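Local coordinates for protein glutathione S-transferase (Bombyx mori, PDB 4E8H) that binds glutathione and probably transfers it to electrophilic compounds, working as a homodimer, at residues Leu9-Pro14 / Leu34-Ile39; Tyr111-Asn116 / Ala133-Glu138; Thr164-Ile169 / Ala186-Arg191; Ile169-Ala174 / Thr207-Leu212. One frame throughout, in Å; residues are numbered along the deposited sequence.

Contact 1. Residues Leu9-Pro14 / Leu34-Ile39; sequences LYYLPP and LITTNI
Leu34 meets strand 9-11 from both ends of its side chain: its CB sits 3.5 Å from CE2 of Tyr11, while CD2 lies beside CD2 of Leu9, the two leucines pointing the same way. Ile35 does most of the backbone work. Its N donates to Leu9 O in a nearly straight bond of 2.9 Å, and its carbonyl O takes the N-H of Tyr11 at 3.1 Å, which is the parallel pairing of the first and second strands of the thioredoxin-like beta-alpha-beta unit built around helix 16-27. On the face shared with Tyr10, the Ile35 side chain runs alongside the ring, and CD1 lies over it as a CH-pi contact, 4.0 Å from the centroid and displaced toward the rim. Thr36 turns away, though its CG2 still touches CD2 of Leu12. Thr37 closes the pairing, its N giving a 2.9 Å bond to Tyr11 O. With OG1 anti to its own carbonyl carbon (chi1 -56°), its hydroxyl donates back to Ile35 O while lying at the edge of the Tyr10 ring. Ile39 brings CG1 to 3.8 Å from CD1 of Leu12, next to the bound glutathione and His44. Ile35 O is thus gripped by two donors, Tyr11 N and Thr37 OG1, arriving from opposite faces of its carbonyl plane, which should hold this peptide firmly where the strand gives way to the loop toward the glutathione site.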
loop_
_atom_site.group_PDB
_atom_site.type_symbol
_atom_site.label_atom_id
_atom_site.label_comp_id
_atom_site.label_asym_id
_atom_site.label_seq_id
_atom_site.Cartn_x
_atom_site.Cartn_y
_atom_site.Cartn_z
ATOM N N LEU B 9 6.561 3.906 19.998
ATOM C CA LEU B 9 5.598 3.166 19.194
ATOM C C LEU B 9 4.352 2.840 20.003
ATOM O O LEU B 9 4.420 2.113 20.998
ATOM C CB LEU B 9 6.216 1.882 18.622
ATOM C CG LEU B 9 5.394 1.199 17.521
ATOM C CD1 LEU B 9 5.549 1.930 16.189
ATOM C CD2 LEU B 9 5.776 -0.268 17.380
ATOM N N TYR B 10 3.223 3.394 19.578
ATOM C CA TYR B 10 1.925 3.053 20.153
ATOM C C TYR B 10 1.462 1.765 19.480
ATOM O O TYR B 10 1.363 1.705 18.254
ATOM C CB TYR B 10 0.930 4.205 19.965
ATOM C CG TYR B 10 1.353 5.465 20.692
ATOM C CD1 TYR B 10 0.876 5.751 21.971
ATOM C CD2 TYR B 10 2.256 6.359 20.112
ATOM C CE1 TYR B 10 1.275 6.901 22.647
ATOM C CE2 TYR B 10 2.664 7.507 20.781
ATOM C CZ TYR B 10 2.168 7.773 22.046
ATOM O OH TYR B 10 2.571 8.912 22.704
ATOM N N TYR B 11 1.204 0.732 20.280
ATOM C CA TYR B 11 1.091 -0.630 19.758
ATOM C C TYR B 11 0.262 -1.562 20.649
ATOM O O TYR B 11 -0.172 -1.177 21.739
ATOM C CB TYR B 11 2.505 -1.222 19.608
ATOM C CG TYR B 11 2.994 -1.947 20.852
ATOM C CD1 TYR B 11 3.367 -3.291 20.798
ATOM C CD2 TYR B 11 3.053 -1.298 22.091
ATOM C CE1 TYR B 11 3.800 -3.967 21.942
ATOM C CE2 TYR B 11 3.476 -1.966 23.239
ATOM C CZ TYR B 11 3.852 -3.298 23.157
ATOM O OH TYR B 11 4.280 -3.959 24.288
ATOM N N LEU B 12 0.054 -2.786 20.167
ATOM C CA LEU B 12 -0.340 -3.924 20.999
ATOM C C LEU B 12 0.437 -5.148 20.516
ATOM O O LEU B 12 0.615 -5.317 19.307
ATOM C CB LEU B 12 -1.844 -4.193 20.907
ATOM C CG LEU B 12 -2.813 -3.233 21.602
ATOM C CD1 LEU B 12 -4.245 -3.560 21.203
ATOM C CD2 LEU B 12 -2.653 -3.264 23.124
ATOM N N PRO B 13 0.901 -6.007 21.446
ATOM C CA PRO B 13 1.755 -7.139 21.047
ATOM C C PRO B 13 1.229 -8.066 19.923
ATOM O O PRO B 13 2.028 -8.484 19.083
ATOM C CB PRO B 13 1.953 -7.914 22.358
ATOM C CG PRO B 13 1.788 -6.885 23.422
ATOM C CD PRO B 13 0.738 -5.936 22.913
ATOM N N PRO B 14 -0.090 -8.381 19.896
ATOM C CA PRO B 14 -0.531 -9.315 18.850
ATOM C C PRO B 14 -0.800 -8.691 17.472
ATOM O O PRO B 14 -0.940 -9.425 16.491
ATOM C CB PRO B 14 -1.826 -9.915 19.419
ATOM C CG PRO B 14 -2.199 -9.084 20.611
ATOM C CD PRO B 14 -1.209 -7.976 20.770
ATOM N N LEU B 34 8.038 1.255 23.725
ATOM C CA LEU B 34 6.729 0.716 23.396
ATOM C C LEU B 34 5.687 1.229 24.377
ATOM O O LEU B 34 5.893 1.190 25.594
ATOM C CB LEU B 34 6.770 -0.815 23.410
ATOM C CG LEU B 34 7.815 -1.517 22.531
ATOM C CD1 LEU B 34 7.998 -2.968 22.958
ATOM C CD2 LEU B 34 7.460 -1.428 21.047
ATOM N N ILE B 35 4.579 1.726 23.839
ATOM C CA ILE B 35 3.483 2.231 24.657
ATOM C C ILE B 35 2.212 1.455 24.338
ATOM O O ILE B 35 1.622 1.619 23.265
ATOM C CB ILE B 35 3.255 3.754 24.458
ATOM C CG1 ILE B 35 4.563 4.529 24.669
ATOM C CG2 ILE B 35 2.157 4.265 25.400
ATOM C CD1 ILE B 35 4.569 5.929 24.074
ATOM N N THR B 36 1.813 0.602 25.277
ATOM C CA THR B 36 0.595 -0.193 25.162
ATOM C C THR B 36 -0.606 0.720 24.932
ATOM O O THR B 36 -0.853 1.646 25.708
ATOM C CB THR B 36 0.382 -1.062 26.424
ATOM O OG1 THR B 36 1.466 -1.992 26.547
ATOM C CG2 THR B 36 -0.931 -1.838 26.353
ATOM N N THR B 37 -1.333 0.464 23.847
ATOM C CA THR B 37 -2.495 1.269 23.497
ATOM C C THR B 37 -3.729 0.380 23.372
ATOM O O THR B 37 -3.942 -0.283 22.353
ATOM C CB THR B 37 -2.248 2.109 22.222
ATOM O OG1 THR B 37 -1.081 2.923 22.407
ATOM C CG2 THR B 37 -3.439 3.015 21.922
ATOM N N ASN B 38 -4.526 0.381 24.437
ATOM C CA ASN B 38 -5.691 -0.481 24.574
ATOM C C ASN B 38 -6.852 -0.014 23.697
ATOM O O ASN B 38 -7.574 0.922 24.052
ATOM C CB ASN B 38 -6.112 -0.529 26.050
ATOM C CG ASN B 38 -6.936 -1.759 26.400
ATOM O OD1 ASN B 38 -7.700 -2.276 25.584
ATOM N ND2 ASN B 38 -6.791 -2.226 27.636
ATOM N N ILE B 39 -7.010 -0.671 22.548
ATOM C CA ILE B 39 -8.095 -0.385 21.604
ATOM C C ILE B 39 -9.455 -0.606 22.254
ATOM O O ILE B 39 -10.337 0.252 22.169
ATOM C CB ILE B 39 -7.985 -1.261 20.320
ATOM C CG1 ILE B 39 -6.644 -1.041 19.591
ATOM C CG2 ILE B 39 -9.190 -1.059 19.388
ATOM C CD1 ILE B 39 -6.224 0.440 19.425
HETATM O O HOH W 1 4.904 -2.191 26.939
#

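Contact 2. Residues Tyr111-Asn116 / Ala133-Glu138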
loop_
_atom_site.group_PDB
_atom_site.type_symbol
_atom_site.label_atom_id
_atom_site.label_comp_id
_atom_site.label_asym_id
_atom_site.label_seq_id
_atom_site.Cartn_x
_atom_site.Cartn_y
_atom_site.Cartn_z
ATOM N N TYR B 111 -2.435 -9.316 2.830
ATOM C CA TYR B 111 -2.941 -8.995 4.159
ATOM C C TYR B 111 -4.453 -8.787 4.170
ATOM O O TYR B 111 -5.135 -9.225 5.099
ATOM C CB TYR B 111 -2.228 -7.780 4.756
ATOM C CG TYR B 111 -2.574 -7.566 6.207
ATOM C CD1 TYR B 111 -2.125 -8.455 7.184
ATOM C CD2 TYR B 111 -3.366 -6.491 6.605
ATOM C CE1 TYR B 111 -2.448 -8.275 8.519
ATOM C CE2 TYR B 111 -3.692 -6.298 7.943
ATOM C CZ TYR B 111 -3.231 -7.196 8.893
ATOM O OH TYR B 111 -3.548 -7.020 10.218
ATOM N N LEU B 112 -4.966 -8.122 3.138
ATOM C CA LEU B 112 -6.402 -7.890 2.999
ATOM C C LEU B 112 -7.188 -9.199 2.919
ATOM O O LEU B 112 -8.199 -9.362 3.608
ATOM C CB LEU B 112 -6.693 -7.014 1.775
ATOM C CG LEU B 112 -8.156 -6.801 1.366
ATOM C CD1 LEU B 112 -8.958 -6.091 2.459
ATOM C CD2 LEU B 112 -8.232 -6.031 0.057
ATOM N N ARG B 113 -6.719 -10.120 2.077
ATOM C CA ARG B 113 -7.351 -11.434 1.926
ATOM C C ARG B 113 -7.216 -12.290 3.187
ATOM O O ARG B 113 -8.112 -13.077 3.504
ATOM C CB ARG B 113 -6.803 -12.170 0.700
ATOM C CG ARG B 113 -7.391 -11.678 -0.619
ATOM C CD ARG B 113 -6.471 -11.982 -1.791
ATOM N NE ARG B 113 -6.863 -11.254 -2.997
ATOM C CZ ARG B 113 -7.125 -11.814 -4.175
ATOM N NH1 ARG B 113 -7.031 -13.128 -4.337
ATOM N NH2 ARG B 113 -7.471 -11.051 -5.205
ATOM N N TYR B 114 -6.095 -12.130 3.893
ATOM C CA TYR B 114 -5.902 -12.732 5.215
ATOM C C TYR B 114 -6.971 -12.227 6.185
ATOM O O TYR B 114 -7.603 -13.021 6.887
ATOM C CB TYR B 114 -4.492 -12.431 5.753
ATOM C CG TYR B 114 -4.332 -12.616 7.254
ATOM C CD1 TYR B 114 -3.983 -13.854 7.790
ATOM C CD2 TYR B 114 -4.528 -11.548 8.135
ATOM C CE1 TYR B 114 -3.837 -14.028 9.166
ATOM C CE2 TYR B 114 -4.390 -11.711 9.511
ATOM C CZ TYR B 114 -4.042 -12.954 10.019
ATOM O OH TYR B 114 -3.899 -13.126 11.377
ATOM N N LEU B 115 -7.165 -10.907 6.213
ATOM C CA LEU B 115 -8.172 -10.279 7.072
ATOM C C LEU B 115 -9.583 -10.751 6.751
ATOM O O LEU B 115 -10.356 -11.052 7.659
ATOM C CB LEU B 115 -8.119 -8.751 6.968
ATOM C CG LEU B 115 -6.996 -7.977 7.658
ATOM C CD1 LEU B 115 -7.120 -6.504 7.297
ATOM C CD2 LEU B 115 -7.016 -8.162 9.175
ATOM N N ASN B 116 -9.915 -10.811 5.463
ATOM C CA ASN B 116 -11.248 -11.228 5.027
ATOM C C ASN B 116 -11.571 -12.678 5.389
ATOM O O ASN B 116 -12.715 -13.002 5.718
ATOM C CB ASN B 116 -11.430 -10.984 3.525
ATOM C CG ASN B 116 -11.515 -9.505 3.174
ATOM O OD1 ASN B 116 -11.676 -8.648 4.047
ATOM N ND2 ASN B 116 -11.407 -9.201 1.888
ATOM N N ALA B 133 -11.431 -18.169 1.639
ATOM C CA ALA B 133 -10.206 -18.964 1.634
ATOM C C ALA B 133 -9.625 -19.069 0.226
ATOM O O ALA B 133 -8.424 -18.885 0.040
ATOM C CB ALA B 133 -10.462 -20.339 2.210
ATOM N N ASP B 134 -10.484 -19.346 -0.758
ATOM C CA ASP B 134 -10.059 -19.441 -2.159
ATOM C C ASP B 134 -9.282 -18.205 -2.613
ATOM O O ASP B 134 -8.246 -18.329 -3.269
ATOM C CB ASP B 134 -11.257 -19.674 -3.084
ATOM C CG ASP B 134 -11.802 -21.090 -3.003
ATOM O OD1 ASP B 134 -11.183 -21.946 -2.337
ATOM O OD2 ASP B 134 -12.865 -21.342 -3.608
ATOM N N LYS B 135 -9.788 -17.023 -2.257
ATOM C CA LYS B 135 -9.114 -15.758 -2.564
ATOM C C LYS B 135 -7.741 -15.668 -1.909
ATOM O O LYS B 135 -6.772 -15.267 -2.555
ATOM C CB LYS B 135 -9.969 -14.556 -2.143
ATOM C CG LYS B 135 -11.334 -14.465 -2.825
ATOM C CD LYS B 135 -11.237 -14.460 -4.352
ATOM C CE LYS B 135 -10.943 -13.072 -4.904
ATOM N NZ LYS B 135 -11.364 -12.976 -6.354
ATOM N N PHE B 136 -7.665 -16.037 -0.631
ATOM C CA PHE B 136 -6.396 -16.033 0.091
ATOM C C PHE B 136 -5.403 -17.028 -0.507
ATOM O O PHE B 136 -4.234 -16.696 -0.713
ATOM C CB PHE B 136 -6.600 -16.310 1.586
ATOM C CG PHE B 136 -5.328 -16.249 2.386
ATOM C CD1 PHE B 136 -4.651 -15.042 2.544
ATOM C CD2 PHE B 136 -4.797 -17.397 2.971
ATOM C CE1 PHE B 136 -3.466 -14.976 3.275
ATOM C CE2 PHE B 136 -3.613 -17.340 3.708
ATOM C CZ PHE B 136 -2.948 -16.126 3.860
ATOM N N ASP B 137 -5.883 -18.239 -0.789
ATOM C CA ASP B 137 -5.080 -19.303 -1.398
ATOM C C ASP B 137 -4.494 -18.882 -2.746
ATOM O O ASP B 137 -3.357 -19.236 -3.073
ATOM C CB ASP B 137 -5.921 -20.573 -1.585
ATOM C CG ASP B 137 -6.476 -21.122 -0.277
ATOM O OD1 ASP B 137 -5.927 -20.815 0.802
ATOM O OD2 ASP B 137 -7.474 -21.872 -0.335
ATOM N N GLU B 138 -5.282 -18.136 -3.521
ATOM C CA GLU B 138 -4.847 -17.586 -4.806
ATOM C C GLU B 138 -3.643 -16.661 -4.621
ATOM O O GLU B 138 -2.699 -16.698 -5.413
ATOM C CB GLU B 138 -6.001 -16.837 -5.490
ATOM C CG GLU B 138 -5.693 -16.349 -6.911
ATOM C CD GLU B 138 -6.773 -15.441 -7.492
ATOM O OE1 GLU B 138 -7.382 -14.653 -6.734
ATOM O OE2 GLU B 138 -7.001 -15.507 -8.717
HETATM O O HOH W 2 -8.601 -12.318 -7.462
#
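Arg113 and Phe136 bring the two helices closest, their CA atoms 5.0 Å apart, and this is the tight half of the contact. Phe136 has CG anti to its backbone N (chi1 -177°), and its ring lies obliquely against the other helix: CD1 comes to 3.5 Å from Tyr114 N, and CE1 to 3.7 Å from Tyr114 CB. Ile172 of helix 160-174 covers both aromatic side chains from within. The segments run antiparallel at 155°, as neighbours in the all-helical C-terminal domain of a glutathione transferase, and helix 93-124 also meets its counterpart in the second subunit through Leu112. On the outer side, polar groups take over. Arg113 stretches across and gives two bonds from NH1, one of 2.8 Å to Lys135 O and a salt bridge of 2.9 Å to Glu138 OE1, met on the anti side of the carboxylate; both acceptors lie in the guanidinium plane. A water joins Arg113 NH2, Lys135 NZ and Glu138 OE1, probably easing the two positive charges, whose NH2 and NZ are 4.5 Å apart. An alanine in place of Arg113 would probably leave Glu138 without this charged mate and Lys135 O without its side-chain donor.

Contact 3. Residues Thr164-Ile169 / Ala186-Arg191; sequences TIVVTI and AKWFER
Ile169 straddles the two aromatic side chains of helix 183-196, one branch for each. Its CG2 lies over a face of the Phe189 ring, 3.9 Å from the centroid and 19° off the normal, a CH-pi contact shifted toward the rim near CD1. The other branch, CG1, meets the Trp188 ring near its plane, 3.7 Å from CZ3. Val166, one turn earlier, also serves both rings: CG2 is 3.7 Å from Trp188 CH2 and touches Phe189 CD1 at the ring edge. Ile165 adds CG2 at 3.8 Å from Trp188 CH2, the Ile165 and Trp188 side chains crossing at about a right angle. Both aromatics have CG anti to the backbone N (chi1 164° for Trp188), and from there the rings reach across to the other helix. Farther out, the indole is held by its other end, where NE1 hydrogen-bonds Asp162 OD1, close to the start of helix 160-174. Tyr201 packs on Phe189, and Leu110 of helix 93-124 on Ile165. The segment axes cross at 110° and come no nearer than 11.0 Å, a distance bridged by the two large aromatic side chains, here in the buried core of the all-helical C-terminal domain of the glutathione transferase fold.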
loop_
_atom_site.group_PDB
_atom_site.type_symbol
_atom_site.label_atom_id
_atom_site.label_comp_id
_atom_site.label_asym_id
_atom_site.label_seq_id
_atom_site.Cartn_x
_atom_site.Cartn_y
_atom_site.Cartn_z
ATOM N N THR B 164 7.358 -7.773 6.654
ATOM C CA THR B 164 5.904 -7.604 6.811
ATOM C C THR B 164 5.095 -8.813 6.316
ATOM O O THR B 164 4.100 -9.195 6.939
ATOM C CB THR B 164 5.371 -6.272 6.203
ATOM O OG1 THR B 164 3.946 -6.210 6.353
ATOM C CG2 THR B 164 5.737 -6.140 4.727
ATOM N N ILE B 165 5.540 -9.410 5.211
ATOM C CA ILE B 165 4.905 -10.607 4.659
ATOM C C ILE B 165 5.024 -11.796 5.629
ATOM O O ILE B 165 4.058 -12.543 5.815
ATOM C CB ILE B 165 5.447 -10.937 3.232
ATOM C CG1 ILE B 165 4.909 -9.915 2.219
ATOM C CG2 ILE B 165 5.073 -12.361 2.810
ATOM C CD1 ILE B 165 5.614 -9.911 0.863
ATOM N N VAL B 166 6.189 -11.942 6.265
ATOM C CA VAL B 166 6.434 -13.059 7.190
ATOM C C VAL B 166 5.492 -13.065 8.407
ATOM O O VAL B 166 5.201 -14.129 8.956
ATOM C CB VAL B 166 7.937 -13.174 7.614
ATOM C CG1 VAL B 166 8.253 -12.326 8.842
ATOM C CG2 VAL B 166 8.321 -14.631 7.858
ATOM N N VAL B 167 5.012 -11.887 8.811
ATOM C CA VAL B 167 4.037 -11.787 9.899
ATOM C C VAL B 167 2.777 -12.596 9.565
ATOM O O VAL B 167 2.272 -13.349 10.403
ATOM C CB VAL B 167 3.673 -10.310 10.225
ATOM C CG1 VAL B 167 2.535 -10.242 11.238
ATOM C CG2 VAL B 167 4.890 -9.561 10.756
ATOM N N THR B 168 2.299 -12.448 8.331
ATOM C CA THR B 168 1.107 -13.143 7.850
ATOM C C THR B 168 1.318 -14.652 7.780
ATOM O O THR B 168 0.432 -15.432 8.145
ATOM C CB THR B 168 0.668 -12.579 6.478
ATOM O OG1 THR B 168 0.183 -11.245 6.658
ATOM C CG2 THR B 168 -0.439 -13.423 5.848
ATOM N N ILE B 169 2.496 -15.052 7.313
ATOM C CA ILE B 169 2.843 -16.463 7.211
ATOM C C ILE B 169 3.002 -17.062 8.610
ATOM O O ILE B 169 2.580 -18.197 8.850
ATOM C CB ILE B 169 4.097 -16.683 6.315
ATOM C CG1 ILE B 169 3.879 -16.077 4.915
ATOM C CG2 ILE B 169 4.459 -18.164 6.212
ATOM C CD1 ILE B 169 2.620 -16.561 4.174
ATOM N N ALA B 186 7.616 -22.409 1.710
ATOM C CA ALA B 186 8.149 -23.242 2.791
ATOM C C ALA B 186 9.633 -22.984 3.057
ATOM O O ALA B 186 10.031 -22.782 4.204
ATOM C CB ALA B 186 7.902 -24.722 2.503
ATOM N N LYS B 187 10.437 -22.981 1.993
ATOM C CA LYS B 187 11.883 -22.767 2.102
ATOM C C LYS B 187 12.207 -21.327 2.487
ATOM O O LYS B 187 13.089 -21.082 3.314
ATOM C CB LYS B 187 12.590 -23.132 0.792
ATOM C CG LYS B 187 12.533 -24.611 0.433
ATOM C CD LYS B 187 12.978 -24.845 -1.003
ATOM C CE LYS B 187 12.526 -26.208 -1.506
ATOM N NZ LYS B 187 12.803 -26.390 -2.959
ATOM N N TRP B 188 11.491 -20.383 1.878
ATOM C CA TRP B 188 11.631 -18.963 2.193
ATOM C C TRP B 188 11.302 -18.677 3.654
ATOM O O TRP B 188 11.964 -17.858 4.290
ATOM C CB TRP B 188 10.742 -18.117 1.277
ATOM C CG TRP B 188 10.522 -16.708 1.759
ATOM C CD1 TRP B 188 11.292 -15.616 1.482
ATOM C CD2 TRP B 188 9.457 -16.242 2.602
ATOM N NE1 TRP B 188 10.777 -14.500 2.096
ATOM C CE2 TRP B 188 9.651 -14.855 2.791
ATOM C CE3 TRP B 188 8.359 -16.862 3.216
ATOM C CZ2 TRP B 188 8.789 -14.076 3.569
ATOM C CZ3 TRP B 188 7.503 -16.086 3.994
ATOM C CH2 TRP B 188 7.724 -14.707 4.160
ATOM N N PHE B 189 10.274 -19.344 4.176
ATOM C CA PHE B 189 9.837 -19.128 5.556
ATOM C C PHE B 189 10.897 -19.599 6.556
ATOM O O PHE B 189 11.179 -18.904 7.536
ATOM C CB PHE B 189 8.470 -19.790 5.800
ATOM C CG PHE B 189 7.909 -19.587 7.190
ATOM C CD1 PHE B 189 7.805 -18.315 7.753
ATOM C CD2 PHE B 189 7.445 -20.678 7.920
ATOM C CE1 PHE B 189 7.271 -18.141 9.037
ATOM C CE2 PHE B 189 6.908 -20.516 9.199
ATOM C CZ PHE B 189 6.822 -19.246 9.760
ATOM N N GLU B 190 11.496 -20.760 6.293
ATOM C CA GLU B 190 12.569 -21.279 7.145
ATOM C C GLU B 190 13.789 -20.366 7.080
ATOM O O GLU B 190 14.423 -20.090 8.099
ATOM C CB GLU B 190 12.943 -22.715 6.756
ATOM C CG GLU B 190 11.820 -23.742 6.941
ATOM C CD GLU B 190 11.272 -23.793 8.363
ATOM O OE1 GLU B 190 12.079 -23.823 9.318
ATOM O OE2 GLU B 190 10.031 -23.811 8.523
ATOM N N ARG B 191 14.089 -19.884 5.875
ATOM C CA ARG B 191 15.191 -18.960 5.626
ATOM C C ARG B 191 15.037 -17.639 6.389
ATOM O O ARG B 191 15.982 -17.172 7.024
ATOM C CB ARG B 191 15.295 -18.693 4.121
ATOM C CG ARG B 191 16.544 -17.949 3.670
ATOM C CD ARG B 191 16.587 -17.801 2.148
ATOM N NE ARG B 191 16.565 -19.094 1.459
ATOM C CZ ARG B 191 15.584 -19.519 0.665
ATOM N NH1 ARG B 191 14.523 -18.758 0.427
ATOM N NH2 ARG B 191 15.670 -20.713 0.095
#

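Contact 4. Residues Ile169-Ala174 / Thr207-Leu212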
loop_
_atom_site.group_PDB
_atom_site.type_symbol
_atom_site.label_atom_id
_atom_site.label_comp_id
_atom_site.label_asym_id
_atom_site.label_seq_id
_atom_site.Cartn_x
_atom_site.Cartn_y
_atom_site.Cartn_z
ATOM N N ILE B 169 2.496 -15.052 7.313
ATOM C CA ILE B 169 2.843 -16.463 7.211
ATOM C C ILE B 169 3.002 -17.062 8.610
ATOM O O ILE B 169 2.580 -18.197 8.850
ATOM C CB ILE B 169 4.097 -16.683 6.315
ATOM C CG1 ILE B 169 3.879 -16.077 4.915
ATOM C CG2 ILE B 169 4.459 -18.164 6.212
ATOM C CD1 ILE B 169 2.620 -16.561 4.174
ATOM N N THR B 170 3.575 -16.288 9.532
ATOM C CA THR B 170 3.649 -16.693 10.937
ATOM C C THR B 170 2.246 -16.903 11.522
ATOM O O THR B 170 2.005 -17.905 12.201
ATOM C CB THR B 170 4.448 -15.682 11.797
ATOM O OG1 THR B 170 5.777 -15.554 11.273
ATOM C CG2 THR B 170 4.538 -16.145 13.253
ATOM N N ASN B 171 1.327 -15.977 11.248
ATOM C CA ASN B 171 -0.041 -16.098 11.754
ATOM C C ASN B 171 -0.761 -17.352 11.262
ATOM O O ASN B 171 -1.312 -18.103 12.067
ATOM C CB ASN B 171 -0.867 -14.850 11.436
ATOM C CG ASN B 171 -0.517 -13.671 12.326
ATOM O OD1 ASN B 171 -0.136 -13.837 13.486
ATOM N ND2 ASN B 171 -0.650 -12.470 11.784
ATOM N N ILE B 172 -0.739 -17.583 9.950
ATOM C CA ILE B 172 -1.431 -18.741 9.374
ATOM C C ILE B 172 -0.826 -20.070 9.843
ATOM O O ILE B 172 -1.546 -21.053 10.023
ATOM C CB ILE B 172 -1.589 -18.656 7.825
ATOM C CG1 ILE B 172 -0.238 -18.781 7.102
ATOM C CG2 ILE B 172 -2.331 -17.369 7.433
ATOM C CD1 ILE B 172 -0.352 -18.999 5.593
ATOM N N ASP B 173 0.490 -20.083 10.051
ATOM C CA ASP B 173 1.169 -21.234 10.637
ATOM C C ASP B 173 0.603 -21.528 12.031
ATOM O O ASP B 173 0.232 -22.668 12.328
ATOM C CB ASP B 173 2.680 -20.994 10.696
ATOM C CG ASP B 173 3.443 -22.177 11.261
ATOM O OD1 ASP B 173 3.392 -23.272 10.661
ATOM O OD2 ASP B 173 4.105 -22.005 12.306
ATOM N N ALA B 174 0.511 -20.490 12.864
ATOM C CA ALA B 174 -0.076 -20.601 14.203
ATOM C C ALA B 174 -1.552 -21.017 14.188
ATOM O O ALA B 174 -2.042 -21.604 15.156
ATOM C CB ALA B 174 0.101 -19.297 14.968
ATOM N N THR B 207 5.241 -14.941 19.534
ATOM C CA THR B 207 4.434 -14.557 20.696
ATOM C C THR B 207 3.129 -13.875 20.272
ATOM O O THR B 207 2.059 -14.210 20.784
ATOM C CB THR B 207 5.234 -13.657 21.675
ATOM O OG1 THR B 207 6.421 -14.342 22.095
ATOM C CG2 THR B 207 4.406 -13.305 22.912
ATOM N N GLY B 208 3.224 -12.938 19.329
ATOM C CA GLY B 208 2.054 -12.225 18.814
ATOM C C GLY B 208 1.047 -13.144 18.145
ATOM O O GLY B 208 -0.158 -13.033 18.385
ATOM N N ALA B 209 1.554 -14.054 17.314
ATOM C CA ALA B 209 0.724 -15.016 16.587
ATOM C C ALA B 209 -0.043 -15.958 17.517
ATOM O O ALA B 209 -1.210 -16.266 17.268
ATOM C CB ALA B 209 1.574 -15.813 15.606
ATOM N N LYS B 210 0.618 -16.408 18.582
ATOM C CA LYS B 210 -0.003 -17.292 19.564
ATOM C C LYS B 210 -1.135 -16.606 20.320
ATOM O O LYS B 210 -2.143 -17.238 20.638
ATOM C CB LYS B 210 1.039 -17.828 20.540
ATOM C CG LYS B 210 1.836 -19.007 20.001
ATOM C CD LYS B 210 3.148 -19.171 20.747
ATOM C CE LYS B 210 2.926 -19.225 22.250
ATOM N NZ LYS B 210 4.172 -18.930 23.013
ATOM N N MET B 211 -0.962 -15.313 20.595
ATOM C CA MET B 211 -2.001 -14.502 21.231
ATOM C C MET B 211 -3.257 -14.412 20.367
ATOM O O MET B 211 -4.370 -14.581 20.871
ATOM C CB MET B 211 -1.475 -13.104 21.553
ATOM C CG MET B 211 -0.486 -13.065 22.703
ATOM S SD MET B 211 0.275 -11.440 22.842
ATOM C CE MET B 211 1.259 -11.641 24.326
ATOM N N LEU B 212 -3.076 -14.152 19.072
ATOM C CA LEU B 212 -4.183 -14.193 18.119
ATOM C C LEU B 212 -4.792 -15.595 18.051
ATOM O O LEU B 212 -6.014 -15.741 17.957
ATOM C CB LEU B 212 -3.729 -13.745 16.723
ATOM C CG LEU B 212 -3.395 -12.269 16.464
ATOM C CD1 LEU B 212 -2.780 -12.096 15.082
ATOM C CD2 LEU B 212 -4.618 -11.366 16.626
#
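Helix 201-213, close to the C terminus of the chain, packs here against the end of helix 160-174 in the helical part of the glutathione transferase fold, with Ala209 the residue on which three neighbours converge. Asn171 and Ala209 have their CA atoms 5.0 Å apart, and the small methyl lets the segment axes approach to 8.8 Å at an angle of 47°. Thr170 CG2 and Ala174 CB, one turn apart, each lie 3.8 Å from Ala209 CB. Asn171 comes from another direction, its OD1 3.4 Å from the same methyl. CG of Asn171 is anti to its carbonyl carbon (chi1 -75°), and the amide it carries crosses the Leu212 side chain, whose CD1 lies 3.5 Å from OD1. The polar ends look elsewhere for partners: OD1 accepts from Arg19 NH2 of helix 16-27, while Thr170 OG1 is tied to Asp205 and to Tyr201. Arg19 also packs on Ala209 and Leu212, so the amide sits where three helices meet. An alanine in place of Asn171 would probably leave Arg19 NH2 without this acceptor and open a gap beside Leu212 CD1. Between the two segments the chemistry is that of van der Waals contact alone, yet the buried amide oxygen is satisfied from a third helix, which links their packing to the thioredoxin-like domain.

In the fold
From the N terminus, contact 1 comes first and closes a short loop around helix 16-27, pairing two strands of the thioredoxin-like domain. The chain then enters the helical domain, where contact 2 closes the turn between helices 93-124 and 130-146. Contacts 3 and 4 both start from helix 160-174 and share Ile169; their segments alternate along the chain, so they cross rather than nest, with helix 183-196 reached before helix 201-213. Contact 2 meets contact 4 where Tyr114 and Phe136 pack on Ile172, and contact 3 at Thr168. Contact 4 also reaches back to contact 1, Leu212 and Met211 packing on Pro14, which joins the two domains beside the glutathione site.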